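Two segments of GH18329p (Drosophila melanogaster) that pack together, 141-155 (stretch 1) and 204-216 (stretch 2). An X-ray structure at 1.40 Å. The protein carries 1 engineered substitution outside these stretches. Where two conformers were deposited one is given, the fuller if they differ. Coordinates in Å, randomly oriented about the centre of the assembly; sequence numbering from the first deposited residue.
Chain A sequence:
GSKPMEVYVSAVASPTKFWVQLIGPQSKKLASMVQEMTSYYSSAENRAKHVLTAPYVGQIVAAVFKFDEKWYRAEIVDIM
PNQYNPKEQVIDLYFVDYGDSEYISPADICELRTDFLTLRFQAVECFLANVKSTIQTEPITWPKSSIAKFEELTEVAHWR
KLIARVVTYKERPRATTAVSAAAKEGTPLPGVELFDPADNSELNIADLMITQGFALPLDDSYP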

ATOM      1  N   THR A 141     -12.227  15.854   1.819  1.00 44.40           N
ATOM      2  CA  THR A 141     -11.186  15.488   2.773  1.00 37.42           C
ATOM      3  C   THR A 141     -11.757  14.925   4.070  1.00 33.06           C
ATOM      4  O   THR A 141     -12.874  15.250   4.468  1.00 31.16           O
ATOM      5  CB  THR A 141     -10.296  16.691   3.128  1.00 40.02           C
ATOM      6  OG1 THR A 141     -11.103  17.728   3.695  1.00 43.26           O
ATOM      7  CG2 THR A 141      -9.589  17.220   1.891  1.00 42.62           C
ATOM      8  N   TRP A 142     -10.971  14.078   4.725  1.00 24.52           N
ATOM      9  CA  TRP A 142     -11.302  13.560   6.046  1.00 18.19           C
ATOM     10  C   TRP A 142     -10.567  14.333   7.129  1.00 21.61           C
ATOM     11  O   TRP A 142      -9.387  14.650   6.957  1.00 25.43           O
ATOM     12  CB  TRP A 142     -10.923  12.081   6.159  1.00 18.33           C
ATOM     13  CG  TRP A 142     -11.764  11.132   5.373  1.00 16.98           C
ATOM     14  CD1 TRP A 142     -11.567  10.723   4.087  1.00 17.55           C
ATOM     15  CD2 TRP A 142     -12.920  10.448   5.845  1.00 17.00           C
ATOM     16  NE1 TRP A 142     -12.549   9.831   3.719  1.00 18.04           N
ATOM     17  CE2 TRP A 142     -13.394   9.645   4.784  1.00 14.93           C
ATOM     18  CE3 TRP A 142     -13.613  10.436   7.058  1.00 17.44           C
ATOM     19  CZ2 TRP A 142     -14.528   8.844   4.907  1.00 17.37           C
ATOM     20  CZ3 TRP A 142     -14.738   9.644   7.177  1.00 15.57           C
ATOM     21  CH2 TRP A 142     -15.181   8.853   6.112  1.00 15.26           C
ATOM     22  N   PRO A 143     -11.242  14.612   8.261  1.00 22.48           N
ATOM     23  CA  PRO A 143     -10.537  15.192   9.407  1.00 21.59           C
ATOM     24  C   PRO A 143      -9.417  14.275   9.881  1.00 23.39           C
ATOM     25  O   PRO A 143      -9.552  13.050   9.809  1.00 20.44           O
ATOM     26  CB  PRO A 143     -11.625  15.308  10.478  1.00 25.74           C
ATOM     27  CG  PRO A 143     -12.904  15.322   9.726  1.00 30.77           C
ATOM     28  CD  PRO A 143     -12.674  14.417   8.546  1.00 20.70           C
ATOM     29  N   LYS A 144      -8.329  14.859  10.365  1.00 22.28           N
ATOM     30  CA  LYS A 144      -7.214  14.077  10.873  1.00 23.45           C
ATOM     31  C   LYS A 144      -7.674  13.100  11.953  1.00 21.98           C
ATOM     32  O   LYS A 144      -7.159  11.984  12.047  1.00 22.76           O
ATOM     33  CB  LYS A 144      -6.126  14.999  11.420  1.00 35.62           C
ATOM     34  CG  LYS A 144      -5.516  15.899  10.359  1.00 51.52           C
ATOM     35  CD  LYS A 144      -4.647  15.103   9.398  1.00 57.05           C
ATOM     36  CE  LYS A 144      -3.891  16.006   8.436  1.00 60.14           C
ATOM     37  NZ  LYS A 144      -3.399  17.250   9.091  1.00 61.03           N
ATOM     38  N   SER A 145      -8.653  13.504  12.758  1.00 21.67           N
ATOM     39  CA  SER A 145      -9.148  12.638  13.826  1.00 20.76           C
ATOM     40  C   SER A 145      -9.856  11.403  13.267  1.00 19.89           C
ATOM     41  O   SER A 145      -9.843  10.339  13.887  1.00 21.19           O
ATOM     42  CB  SER A 145     -10.095  13.402  14.754  1.00 24.66           C
ATOM     43  OG  SER A 145     -11.152  13.999  14.024  1.00 28.62           O
ATOM     44  N   SER A 146     -10.480  11.546  12.100  1.00 19.47           N
ATOM     45  CA  SER A 146     -11.153  10.413  11.461  1.00 19.03           C
ATOM     46  C   SER A 146     -10.127   9.450  10.887  1.00 15.73           C
ATOM     47  O   SER A 146     -10.278   8.228  10.993  1.00 15.73           O
ATOM     48  CB  SER A 146     -12.099  10.878  10.356  1.00 18.49           C
ATOM     49  OG  SER A 146     -13.220  11.565  10.896  1.00 20.58           O
ATOM     50  N   ILE A 147      -9.090   9.996  10.261  1.00 16.70           N
ATOM     51  CA  ILE A 147      -8.015   9.175   9.727  1.00 16.06           C
ATOM     52  C   ILE A 147      -7.341   8.417  10.864  1.00 16.41           C
ATOM     53  O   ILE A 147      -7.102   7.215  10.750  1.00 15.81           O
ATOM     54  CB  ILE A 147      -6.989  10.029   8.957  1.00 18.66           C
ATOM     55  CG1 ILE A 147      -7.666  10.721   7.772  1.00 16.89           C
ATOM     56  CG2 ILE A 147      -5.828   9.165   8.485  1.00 18.13           C
ATOM     57  CD1 ILE A 147      -6.786  11.726   7.055  1.00 18.03           C
ATOM     58  N   ALA A 148      -7.061   9.108  11.965  1.00 17.90           N
ATOM     59  CA  ALA A 148      -6.441   8.477  13.127  1.00 16.57           C
ATOM     60  C   ALA A 148      -7.308   7.360  13.705  1.00 17.37           C
ATOM     61  O   ALA A 148      -6.802   6.284  14.037  1.00 17.57           O
ATOM     62  CB  ALA A 148      -6.138   9.527  14.197  1.00 18.25           C
ATOM     63  N   LYS A 149      -8.609   7.603  13.818  1.00 17.53           N
ATOM     64  CA  LYS A 149      -9.500   6.583  14.350  1.00 18.10           C
ATOM     65  C   LYS A 149      -9.489   5.346  13.451  1.00 14.75           C
ATOM     66  O   LYS A 149      -9.470   4.220  13.943  1.00 14.25           O
ATOM     67  CB  LYS A 149     -10.924   7.125  14.498  1.00 18.52           C
ATOM     68  CG  LYS A 149     -11.914   6.120  15.067  1.00 17.16           C
ATOM     69  CD  LYS A 149     -11.526   5.675  16.465  1.00 21.45           C
ATOM     70  CE  LYS A 149     -12.579   4.754  17.065  1.00 28.19           C
ATOM     71  NZ  LYS A 149     -12.328   4.469  18.509  1.00 37.34           N
ATOM     72  N   PHE A 150      -9.492   5.561  12.141  1.00 14.83           N
ATOM     73  CA  PHE A 150      -9.457   4.439  11.212  1.00 14.21           C
ATOM     74  C   PHE A 150      -8.124   3.674  11.317  1.00 14.94           C
ATOM     75  O   PHE A 150      -8.099   2.440  11.280  1.00 12.83           O
ATOM     76  CB  PHE A 150      -9.704   4.929   9.779  1.00 14.56           C
ATOM     77  CG  PHE A 150      -9.784   3.826   8.768  1.00 12.06           C
ATOM     78  CD1 PHE A 150     -10.887   2.984   8.731  1.00 13.70           C
ATOM     79  CD2 PHE A 150      -8.752   3.618   7.868  1.00 15.30           C
ATOM     80  CE1 PHE A 150     -10.972   1.954   7.794  1.00 13.61           C
ATOM     81  CE2 PHE A 150      -8.821   2.579   6.933  1.00 15.65           C
ATOM     82  CZ  PHE A 150      -9.940   1.748   6.894  1.00 12.92           C
ATOM     83  N   GLU A 151      -7.017   4.394  11.448  1.00 15.00           N
ATOM     84  CA  GLU A 151      -5.724   3.754  11.670  1.00 16.07           C
ATOM     85  C   GLU A 151      -5.734   2.920  12.946  1.00 15.22           C
ATOM     86  O   GLU A 151      -5.182   1.820  12.972  1.00 15.82           O
ATOM     87  CB  GLU A 151      -4.612   4.803  11.732  1.00 16.26           C
ATOM     88  CG  GLU A 151      -4.332   5.439  10.375  1.00 15.83           C
ATOM     89  CD  GLU A 151      -3.356   6.596  10.443  1.00 25.16           C
ATOM     90  OE1 GLU A 151      -3.351   7.315  11.463  1.00 28.04           O
ATOM     91  OE2 GLU A 151      -2.602   6.788   9.469  1.00 36.36           O
ATOM     92  N   GLU A 152      -6.358   3.444  13.998  1.00 14.89           N
ATOM     93  CA  GLU A 152      -6.468   2.730  15.269  1.00 15.84           C
ATOM     94  C   GLU A 152      -7.316   1.468  15.161  1.00 15.95           C
ATOM     95  O   GLU A 152      -6.919   0.401  15.645  1.00 17.73           O
ATOM     96  CB  GLU A 152      -7.067   3.647  16.342  1.00 18.82           C
ATOM     97  CG  GLU A 152      -6.183   4.816  16.750  1.00 39.89           C
ATOM     98  CD  GLU A 152      -6.853   5.719  17.777  1.00 51.65           C
ATOM     99  OE1 GLU A 152      -7.394   6.778  17.385  1.00 44.83           O
ATOM    100  OE2 GLU A 152      -6.842   5.368  18.976  1.00 61.05           O
ATOM    101  N   LEU A 153      -8.491   1.583  14.550  1.00 15.13           N
ATOM    102  CA  LEU A 153      -9.393   0.443  14.455  1.00 15.25           C
ATOM    103  C   LEU A 153      -8.808  -0.667  13.576  1.00 14.94           C
ATOM    104  O   LEU A 153      -9.033  -1.857  13.818  1.00 17.33           O
ATOM    105  CB  LEU A 153     -10.749   0.876  13.908  1.00 16.16           C
ATOM    106  CG  LEU A 153     -11.562   1.803  14.822  1.00 15.26           C
ATOM    107  CD1 LEU A 153     -12.838   2.271  14.125  1.00 18.64           C
ATOM    108  CD2 LEU A 153     -11.883   1.114  16.146  1.00 21.88           C
ATOM    109  N   THR A 154      -8.048  -0.281  12.558  1.00 13.35           N
ATOM    110  CA  THR A 154      -7.439  -1.277  11.681  1.00 14.01           C
ATOM    111  C   THR A 154      -6.073  -1.736  12.176  1.00 14.30           C
ATOM    112  O   THR A 154      -5.551  -2.732  11.682  1.00 14.58           O
ATOM    113  CB  THR A 154      -7.269  -0.749  10.239  1.00 13.31           C
ATOM    114  OG1 THR A 154      -6.422   0.406  10.235  1.00 13.73           O
ATOM    115  CG2 THR A 154      -8.616  -0.405   9.614  1.00 15.89           C
ATOM    116  N   GLU A 155      -5.511  -1.017  13.153  1.00 14.21           N
ATOM    117  CA  GLU A 155      -4.123  -1.182  13.596  1.00 14.94           C
ATOM    118  C   GLU A 155      -3.182  -1.378  12.408  1.00 14.77           C
ATOM    119  O   GLU A 155      -2.391  -2.333  12.353  1.00 14.99           O
ATOM    120  CB  GLU A 155      -3.982  -2.343  14.582  1.00 16.57           C
ATOM    121  CG  GLU A 155      -2.842  -2.107  15.574  1.00 21.21           C
ATOM    122  CD  GLU A 155      -2.511  -3.318  16.422  1.00 37.82           C
ATOM    123  OE1 GLU A 155      -3.334  -4.256  16.485  1.00 29.39           O
ATOM    124  OE2 GLU A 155      -1.419  -3.322  17.029  1.00 38.60           O
ATOM    125  N   ASN A 204     -19.428  -3.453  12.485  1.00 17.95           N
ATOM    126  CA  ASN A 204     -18.247  -3.365  11.638  1.00 17.56           C
ATOM    127  C   ASN A 204     -17.615  -1.977  11.765  1.00 17.63           C
ATOM    128  O   ASN A 204     -18.152  -1.107  12.458  1.00 17.43           O
ATOM    129  CB  ASN A 204     -18.587  -3.717  10.183  1.00 20.57           C
ATOM    130  CG  ASN A 204     -19.569  -2.755   9.545  1.00 19.85           C
ATOM    131  OD1 ASN A 204     -19.499  -1.545   9.739  1.00 22.94           O
ATOM    132  ND2 ASN A 204     -20.491  -3.297   8.758  1.00 34.10           N
ATOM    133  N   ILE A 205     -16.478  -1.771  11.114  1.00 17.01           N
ATOM    134  CA  ILE A 205     -15.691  -0.568  11.348  1.00 14.46           C
ATOM    135  C   ILE A 205     -16.410   0.691  10.828  1.00 15.79           C
ATOM    136  O   ILE A 205     -16.355   1.734  11.467  1.00 15.20           O
ATOM    137  CB  ILE A 205     -14.276  -0.729  10.731  1.00 14.10           C
ATOM    138  CG1 ILE A 205     -13.465  -1.677  11.623  1.00 15.56           C
ATOM    139  CG2 ILE A 205     -13.568   0.617  10.599  1.00 17.06           C
ATOM    140  CD1 ILE A 205     -12.042  -1.928  11.168  1.00 18.11           C
ATOM    141  N   ALA A 206     -17.117   0.588   9.705  1.00 17.05           N
ATOM    142  CA  ALA A 206     -17.936   1.696   9.212  1.00 15.76           C
ATOM    143  C   ALA A 206     -18.965   2.117  10.258  1.00 16.63           C
ATOM    144  O   ALA A 206     -19.151   3.309  10.522  1.00 15.91           O
ATOM    145  CB  ALA A 206     -18.637   1.312   7.921  1.00 18.95           C
ATOM    146  N   ASP A 207     -19.637   1.139  10.860  1.00 15.85           N
ATOM    147  CA  ASP A 207     -20.676   1.462  11.828  1.00 17.72           C
ATOM    148  C   ASP A 207     -20.076   2.005  13.120  1.00 17.11           C
ATOM    149  O   ASP A 207     -20.680   2.876  13.757  1.00 17.22           O
ATOM    150  CB  ASP A 207     -21.557   0.242  12.093  1.00 18.85           C
ATOM    151  CG  ASP A 207     -22.517  -0.034  10.945  1.00 26.13           C
ATOM    152  OD1 ASP A 207     -22.808   0.906  10.178  1.00 28.89           O
ATOM    153  OD2 ASP A 207     -22.972  -1.186  10.800  1.00 29.06           O
ATOM    154  N   LEU A 208     -18.902   1.518  13.510  1.00 17.00           N
ATOM    155  CA  LEU A 208     -18.201   2.098  14.652  1.00 17.34           C
ATOM    156  C   LEU A 208     -17.837   3.562  14.386  1.00 16.56           C
ATOM    157  O   LEU A 208     -18.028   4.421  15.249  1.00 18.37           O
ATOM    158  CB  LEU A 208     -16.950   1.289  14.983  1.00 18.42           C
ATOM    159  CG  LEU A 208     -17.199  -0.075  15.613  1.00 20.76           C
ATOM    160  CD1 LEU A 208     -15.901  -0.867  15.678  1.00 24.43           C
ATOM    161  CD2 LEU A 208     -17.800   0.082  17.008  1.00 21.04           C
ATOM    162  N   MET A 209     -17.332   3.859  13.193  1.00 15.56           N
ATOM    163  CA  MET A 209     -16.962   5.234  12.889  0.58 17.03           C
ATOM    164  C   MET A 209     -18.176   6.158  12.842  1.00 16.86           C
ATOM    165  O   MET A 209     -18.109   7.271  13.348  1.00 18.90           O
ATOM    166  CB  MET A 209     -16.187   5.303  11.581  0.58 15.31           C
ATOM    167  CG  MET A 209     -14.825   4.631  11.669  0.58 16.72           C
ATOM    168  SD  MET A 209     -13.789   4.957  10.237  0.58 16.94           S
ATOM    169  CE  MET A 209     -13.516   6.728  10.373  0.58 15.70           C
ATOM    170  N   ILE A 210     -19.286   5.690  12.274  1.00 17.63           N
ATOM    171  CA  ILE A 210     -20.498   6.497  12.195  1.00 16.78           C
ATOM    172  C   ILE A 210     -21.090   6.725  13.582  1.00 17.51           C
ATOM    173  O   ILE A 210     -21.382   7.862  13.953  1.00 18.28           O
ATOM    174  CB  ILE A 210     -21.554   5.835  11.280  1.00 15.38           C
ATOM    175  CG1 ILE A 210     -21.058   5.845   9.833  1.00 17.77           C
ATOM    176  CG2 ILE A 210     -22.880   6.581  11.369  1.00 19.06           C
ATOM    177  CD1 ILE A 210     -21.888   4.979   8.879  1.00 20.79           C
ATOM    178  N   THR A 211     -21.264   5.663  14.359  1.00 16.78           N
ATOM    179  CA  THR A 211     -21.929   5.804  15.657  1.00 16.21           C
ATOM    180  C   THR A 211     -21.094   6.594  16.658  1.00 16.28           C
ATOM    181  O   THR A 211     -21.631   7.099  17.641  1.00 17.65           O
ATOM    182  CB  THR A 211     -22.274   4.442  16.293  1.00 18.04           C
ATOM    183  OG1 THR A 211     -21.092   3.634  16.402  1.00 18.39           O
ATOM    184  CG2 THR A 211     -23.323   3.707  15.471  1.00 19.53           C
ATOM    185  N   GLN A 212     -19.792   6.704  16.417  1.00 17.94           N
ATOM    186  CA  GLN A 212     -18.919   7.429  17.336  1.00 17.95           C
ATOM    187  C   GLN A 212     -18.488   8.801  16.803  1.00 17.86           C
ATOM    188  O   GLN A 212     -17.633   9.462  17.391  1.00 17.52           O
ATOM    189  CB  GLN A 212     -17.701   6.563  17.677  1.00 18.24           C
ATOM    190  CG  GLN A 212     -18.104   5.304  18.437  1.00 18.31           C
ATOM    191  CD  GLN A 212     -16.943   4.394  18.791  1.00 23.14           C
ATOM    192  OE1 GLN A 212     -15.790   4.821  18.856  1.00 24.16           O
ATOM    193  NE2 GLN A 212     -17.249   3.129  19.039  1.00 30.01           N
ATOM    194  N   GLY A 213     -19.084   9.232  15.689  1.00 17.69           N
ATOM    195  CA  GLY A 213     -18.940  10.601  15.225  1.00 19.15           C
ATOM    196  C   GLY A 213     -17.762  10.897  14.318  1.00 19.05           C
ATOM    197  O   GLY A 213     -17.424  12.066  14.100  1.00 20.47           O
ATOM    198  N   PHE A 214     -17.149   9.852  13.763  1.00 17.76           N
ATOM    199  CA  PHE A 214     -15.980  10.016  12.894  1.00 16.86           C
ATOM    200  C   PHE A 214     -16.310   9.922  11.405  1.00 17.70           C
ATOM    201  O   PHE A 214     -15.455  10.177  10.546  1.00 18.78           O
ATOM    202  CB  PHE A 214     -14.922   8.968  13.236  1.00 15.95           C
ATOM    203  CG  PHE A 214     -14.369   9.104  14.615  1.00 18.34           C
ATOM    204  CD1 PHE A 214     -13.374  10.026  14.888  1.00 17.65           C
ATOM    205  CD2 PHE A 214     -14.847   8.311  15.641  1.00 16.22           C
ATOM    206  CE1 PHE A 214     -12.865  10.145  16.166  1.00 20.78           C
ATOM    207  CE2 PHE A 214     -14.341   8.435  16.926  1.00 19.02           C
ATOM    208  CZ  PHE A 214     -13.348   9.349  17.182  1.00 21.01           C
ATOM    209  N   ALA A 215     -17.540   9.533  11.101  1.00 17.93           N
ATOM    210  CA  ALA A 215     -17.995   9.443   9.720  1.00 17.67           C
ATOM    211  C   ALA A 215     -19.498   9.636   9.655  1.00 16.69           C
ATOM    212  O   ALA A 215     -20.178   9.552  10.675  1.00 19.16           O
ATOM    213  CB  ALA A 215     -17.609   8.090   9.107  1.00 16.93           C
ATOM    214  N   LEU A 216     -20.002   9.891   8.451  1.00 19.43           N
ATOM    215  CA  LEU A 216     -21.441   9.941   8.204  1.00 20.62           C
ATOM    216  C   LEU A 216     -21.844   8.807   7.262  1.00 18.72           C
ATOM    217  O   LEU A 216     -21.034   8.350   6.456  1.00 20.70           O
ATOM    218  CB  LEU A 216     -21.839  11.294   7.606  1.00 21.64           C
ATOM    219  CG  LEU A 216     -21.560  12.536   8.450  1.00 24.38           C
ATOM    220  CD1 LEU A 216     -21.816  13.791   7.636  1.00 26.20           C
ATOM    221  CD2 LEU A 216     -22.421  12.531   9.706  1.00 25.70           C
TER

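Helices 144-154 and 205-211 of GH18329p run roughly antiparallel, at 141° between their N-to-C directions, with axes 11.0 Å apart at closest approach; 571 Å² is buried between the stretches, both sides summed. The backbones come nearest where the first helix begins and the second has ended, Ser146 CA lying 5.1 Å from Phe214 CA. Here the one strong hydrogen bond across the contact forms: Ser146 OG donates to Phe214 O at 2.7 Å. The m rotamer of Ser146 carries its short hydroxyl to a carbonyl that has left the helix, and so satisfies both groups in a buried place where a small side chain fits. The same carbonyl oxygen lies 3.5 Å from Trp142 CZ3, near the plane of the indole at its edge, and Ala215 CB is 3.8 Å from that CZ3; the indole NE1 is satisfied elsewhere in the structure. A second, weak hydrogen bond runs from Lys149 NZ to Gln212 OE1 at 3.5 Å, on the more exposed side.

Phe214, the residue most covered by the other stretch, points toward the first helix. Lys149 CG sits over one face of its ring, 3.8 Å from the centroid and 13° off the normal, a CH-pi contact; the aliphatic part of the lysine thus packs on the ring while its amine reaches on to Gln212. Phe214 N is satisfied by Met209 O at 2.8 Å, which helps fix the turn after the helix. Gly213 permits this turn: at its phi of 88° a CB would jam against the carbonyl O of the preceding residue.

The rest of the contact is mostly apolar. Met209 starts sideways but its end comes nearer, placing CE 3.6 Å from Ser146 O, an oxygen that accepts from Phe150 N at 3.0 Å, and SD 3.8 Å from Phe150 CD1; the sulfur approaches that ring obliquely, 5.1 Å from its centroid. Leu153, pointing toward the second helix, brings CD1 to 4.0 Å from Ile205 CG2, 3.9 Å from Met209 CG and 4.3 Å from Leu208 CB. Ile205 CG2 also meets Phe150 CD1 at 4.0 Å, and Ile205 CD1 meets Thr154 CG2 at 4.1 Å. Thr154 suits this buried position because its methyl serves the apolar contact while OG1 donates to Phe150 O at 2.8 Å within its own helix. Likewise, Thr211 OG1 donates to Asp207 O at 2.8 Å. At the other end of that helix Asn204 is the N-cap, its OD1 accepting from Asp207 N at 2.9 Å.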